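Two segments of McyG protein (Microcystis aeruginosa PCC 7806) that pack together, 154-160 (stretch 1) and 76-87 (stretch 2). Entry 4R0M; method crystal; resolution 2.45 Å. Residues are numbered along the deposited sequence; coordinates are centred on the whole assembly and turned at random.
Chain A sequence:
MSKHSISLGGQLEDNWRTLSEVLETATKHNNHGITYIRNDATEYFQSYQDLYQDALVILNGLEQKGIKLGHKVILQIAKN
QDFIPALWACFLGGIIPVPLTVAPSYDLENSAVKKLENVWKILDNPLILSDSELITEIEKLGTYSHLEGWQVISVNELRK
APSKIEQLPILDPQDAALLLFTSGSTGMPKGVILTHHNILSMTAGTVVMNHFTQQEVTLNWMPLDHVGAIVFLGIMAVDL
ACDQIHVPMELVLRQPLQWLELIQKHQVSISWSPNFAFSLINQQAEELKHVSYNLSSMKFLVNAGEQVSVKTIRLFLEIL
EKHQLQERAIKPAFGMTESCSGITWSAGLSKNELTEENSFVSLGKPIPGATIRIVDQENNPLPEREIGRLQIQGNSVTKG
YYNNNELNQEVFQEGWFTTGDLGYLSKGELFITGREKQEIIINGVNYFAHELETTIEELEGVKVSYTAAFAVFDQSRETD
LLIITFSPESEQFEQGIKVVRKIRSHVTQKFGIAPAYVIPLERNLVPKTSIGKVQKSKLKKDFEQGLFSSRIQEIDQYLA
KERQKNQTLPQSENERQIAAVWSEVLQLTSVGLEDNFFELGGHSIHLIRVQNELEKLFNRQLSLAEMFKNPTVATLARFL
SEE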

# COMPACT_ATOMS: atom_id res chain seq x y z
N SER A 154 -8.67 24.55 2.11
CA SER A 154 -7.52 24.27 1.25
C SER A 154 -6.21 24.61 1.95
O SER A 154 -6.16 25.51 2.80
CB SER A 154 -7.63 25.05 -0.07
OG SER A 154 -7.44 26.43 0.14
N VAL A 155 -5.16 23.87 1.60
CA VAL A 155 -3.82 24.12 2.12
C VAL A 155 -3.34 25.53 1.73
O VAL A 155 -2.72 26.22 2.54
CB VAL A 155 -2.81 23.05 1.64
CG1 VAL A 155 -1.40 23.38 2.09
CG2 VAL A 155 -3.22 21.68 2.14
N ASN A 156 -3.68 25.95 0.51
CA ASN A 156 -3.32 27.28 0.01
C ASN A 156 -3.99 28.45 0.75
O ASN A 156 -3.46 29.56 0.76
CB ASN A 156 -3.56 27.39 -1.50
CG ASN A 156 -2.44 26.75 -2.31
OD1 ASN A 156 -2.69 26.10 -3.32
ND2 ASN A 156 -1.20 26.93 -1.86
N GLU A 157 -5.15 28.20 1.35
CA GLU A 157 -5.79 29.20 2.20
C GLU A 157 -5.07 29.29 3.55
O GLU A 157 -4.94 30.37 4.11
CB GLU A 157 -7.27 28.90 2.40
CG GLU A 157 -8.07 30.11 2.87
CD GLU A 157 -9.42 29.75 3.47
OE1 GLU A 157 -10.08 28.81 2.98
OE2 GLU A 157 -9.82 30.42 4.45
N LEU A 158 -4.59 28.14 4.04
CA LEU A 158 -3.82 28.09 5.29
C LEU A 158 -2.44 28.71 5.11
O LEU A 158 -1.86 29.22 6.07
CB LEU A 158 -3.67 26.64 5.78
CG LEU A 158 -4.92 25.84 6.15
CD1 LEU A 158 -4.58 24.36 6.23
CD2 LEU A 158 -5.55 26.31 7.45
N ARG A 159 -1.92 28.66 3.89
CA ARG A 159 -0.65 29.29 3.54
C ARG A 159 -0.74 30.82 3.53
O ARG A 159 0.29 31.50 3.58
CB ARG A 159 -0.16 28.79 2.17
CG ARG A 159 0.44 27.40 2.19
CD ARG A 159 1.21 27.12 0.90
NE ARG A 159 1.94 25.86 0.96
CZ ARG A 159 1.60 24.76 0.29
NH1 ARG A 159 0.53 24.75 -0.50
NH2 ARG A 159 2.33 23.66 0.41
N LYS A 160 -1.94 31.33 3.55
CA LYS A 160 -2.18 32.74 3.55
C LYS A 160 -2.21 33.33 4.92
O LYS A 160 -2.27 34.52 5.06
CB LYS A 160 -3.51 33.02 2.92
CG LYS A 160 -3.58 32.77 1.45
CD LYS A 160 -4.90 33.29 0.95
CE LYS A 160 -5.23 32.76 -0.42
NZ LYS A 160 -4.30 33.23 -1.47
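Stretch 2 76-87: QIAKNQDFIPAL

Stretch 2 meets stretch 1 in a small, mixed contact, 267 Å² summed over both sides, in which an arginine–aspartate salt bridge flanks an apolar patch centred on Val155. Stretch 2 runs from an extended Ile77 (phi/psi -122/115) through Lys79, the N-cap residue, into a helix from Asn80 onward. Lys79 O accepts from Phe83 N at 3.0 Å; the helix kinks at Pro85, whose ring nitrogen has no hydrogen to offer the preceding turn. Stretch 1 holds a short helix, capped where Glu157 N donates to Ser154 OG at 3.1 Å. The backbones come nearest at Val155 and Asp82, CA to CA 6.2 Å.

Val155 (chi1 t) points toward stretch 2, and its CG2 lies 3.8 Å from Ile77 CD1, 4.0 Å from Ala86 CB and 3.8 Å from Asp82 O. One turn on, Arg159 also points toward stretch 2. Its NH1 donates to Asp82 OD1 at 2.7 Å with a nearly linear angle of 172°, while NH2 donates to Gln81 O at 3.0 Å and 145°. Both acceptors lie near the guanidinium plane, as in-plane N-H donors require; Pro85 CG also lies near the guanidinium plane, 3.7 Å from Arg159 NH2. The other carboxylate oxygen is bridged by water 1, which donates to Asp82 OD2 at 3.0 Å and accepts from Asn156 N at 2.9 Å.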

# COMPACT_ATOMS: atom_id res chain seq x y z
N GLN A 76 -7.54 15.11 2.61
CA GLN A 76 -8.10 14.76 1.30
C GLN A 76 -7.40 15.60 0.24
O GLN A 76 -8.02 16.44 -0.42
CB GLN A 76 -9.61 14.98 1.29
CG GLN A 76 -10.40 13.95 2.09
CD GLN A 76 -10.54 12.63 1.35
OE1 GLN A 76 -9.71 11.74 1.48
NE2 GLN A 76 -11.60 12.52 0.56
N ILE A 77 -6.10 15.36 0.08
CA ILE A 77 -5.25 16.18 -0.77
C ILE A 77 -4.59 15.33 -1.86
O ILE A 77 -3.77 14.46 -1.56
CB ILE A 77 -4.15 16.88 0.07
CG1 ILE A 77 -4.76 17.63 1.26
CG2 ILE A 77 -3.33 17.82 -0.80
CD1 ILE A 77 -3.80 17.90 2.40
N ALA A 78 -4.94 15.61 -3.11
CA ALA A 78 -4.38 14.88 -4.25
C ALA A 78 -3.03 15.44 -4.69
O ALA A 78 -2.17 14.69 -5.15
CB ALA A 78 -5.35 14.88 -5.42
N LYS A 79 -2.85 16.75 -4.53
CA LYS A 79 -1.61 17.42 -4.93
C LYS A 79 -0.50 17.17 -3.90
O LYS A 79 -0.60 17.60 -2.75
CB LYS A 79 -1.86 18.91 -5.12
CG LYS A 79 -0.82 19.62 -5.96
CD LYS A 79 -1.16 21.10 -6.08
CE LYS A 79 -0.08 21.86 -6.83
NZ LYS A 79 -0.39 23.32 -6.86
N ASN A 80 0.55 16.49 -4.34
CA ASN A 80 1.67 16.12 -3.47
C ASN A 80 2.40 17.30 -2.83
O ASN A 80 2.89 17.20 -1.71
CB ASN A 80 2.64 15.19 -4.21
CG ASN A 80 2.06 13.81 -4.47
OD1 ASN A 80 0.93 13.52 -4.08
ND2 ASN A 80 2.83 12.96 -5.13
N GLN A 81 2.46 18.42 -3.56
CA GLN A 81 3.09 19.65 -3.07
C GLN A 81 2.31 20.28 -1.91
O GLN A 81 2.82 21.16 -1.22
CB GLN A 81 3.24 20.68 -4.20
CG GLN A 81 4.13 20.23 -5.35
CD GLN A 81 3.35 19.60 -6.49
OE1 GLN A 81 2.73 18.54 -6.34
NE2 GLN A 81 3.39 20.24 -7.66
N ASP A 82 1.06 19.84 -1.73
CA ASP A 82 0.21 20.32 -0.64
C ASP A 82 0.12 19.31 0.49
O ASP A 82 0.00 19.69 1.66
CB ASP A 82 -1.20 20.62 -1.16
CG ASP A 82 -1.27 21.93 -1.93
OD1 ASP A 82 -0.25 22.64 -2.01
OD2 ASP A 82 -2.37 22.24 -2.44
N PHE A 83 0.16 18.02 0.14
CA PHE A 83 -0.03 16.94 1.11
C PHE A 83 1.10 16.87 2.14
O PHE A 83 0.85 16.94 3.34
CB PHE A 83 -0.18 15.60 0.38
CG PHE A 83 -0.48 14.43 1.30
CD1 PHE A 83 0.53 13.84 2.06
CD2 PHE A 83 -1.77 13.91 1.38
CE1 PHE A 83 0.26 12.77 2.89
CE2 PHE A 83 -2.04 12.84 2.21
CZ PHE A 83 -1.03 12.27 2.96
N ILE A 84 2.33 16.74 1.66
CA ILE A 84 3.50 16.58 2.53
C ILE A 84 3.72 17.77 3.49
O ILE A 84 3.89 17.56 4.69
CB ILE A 84 4.77 16.21 1.74
CG1 ILE A 84 4.57 14.87 1.02
CG2 ILE A 84 5.98 16.13 2.66
CD1 ILE A 84 5.56 14.58 -0.09
N PRO A 85 3.70 19.02 2.97
CA PRO A 85 3.81 20.14 3.90
C PRO A 85 2.69 20.19 4.95
O PRO A 85 2.95 20.55 6.10
CB PRO A 85 3.76 21.36 2.98
CG PRO A 85 4.33 20.86 1.69
CD PRO A 85 3.78 19.47 1.57
N ALA A 86 1.47 19.83 4.55
CA ALA A 86 0.33 19.80 5.48
C ALA A 86 0.45 18.68 6.51
O ALA A 86 0.05 18.85 7.66
CB ALA A 86 -0.98 19.68 4.72
N LEU A 87 0.99 17.54 6.08
CA LEU A 87 1.22 16.40 6.97
C LEU A 87 2.25 16.75 8.04
O LEU A 87 2.04 16.46 9.23
CB LEU A 87 1.69 15.18 6.17
CG LEU A 87 1.95 13.88 6.93
CD1 LEU A 87 0.67 13.10 7.17
CD2 LEU A 87 2.96 13.02 6.17
O HOH W 1 -4.62 24.02 -1.51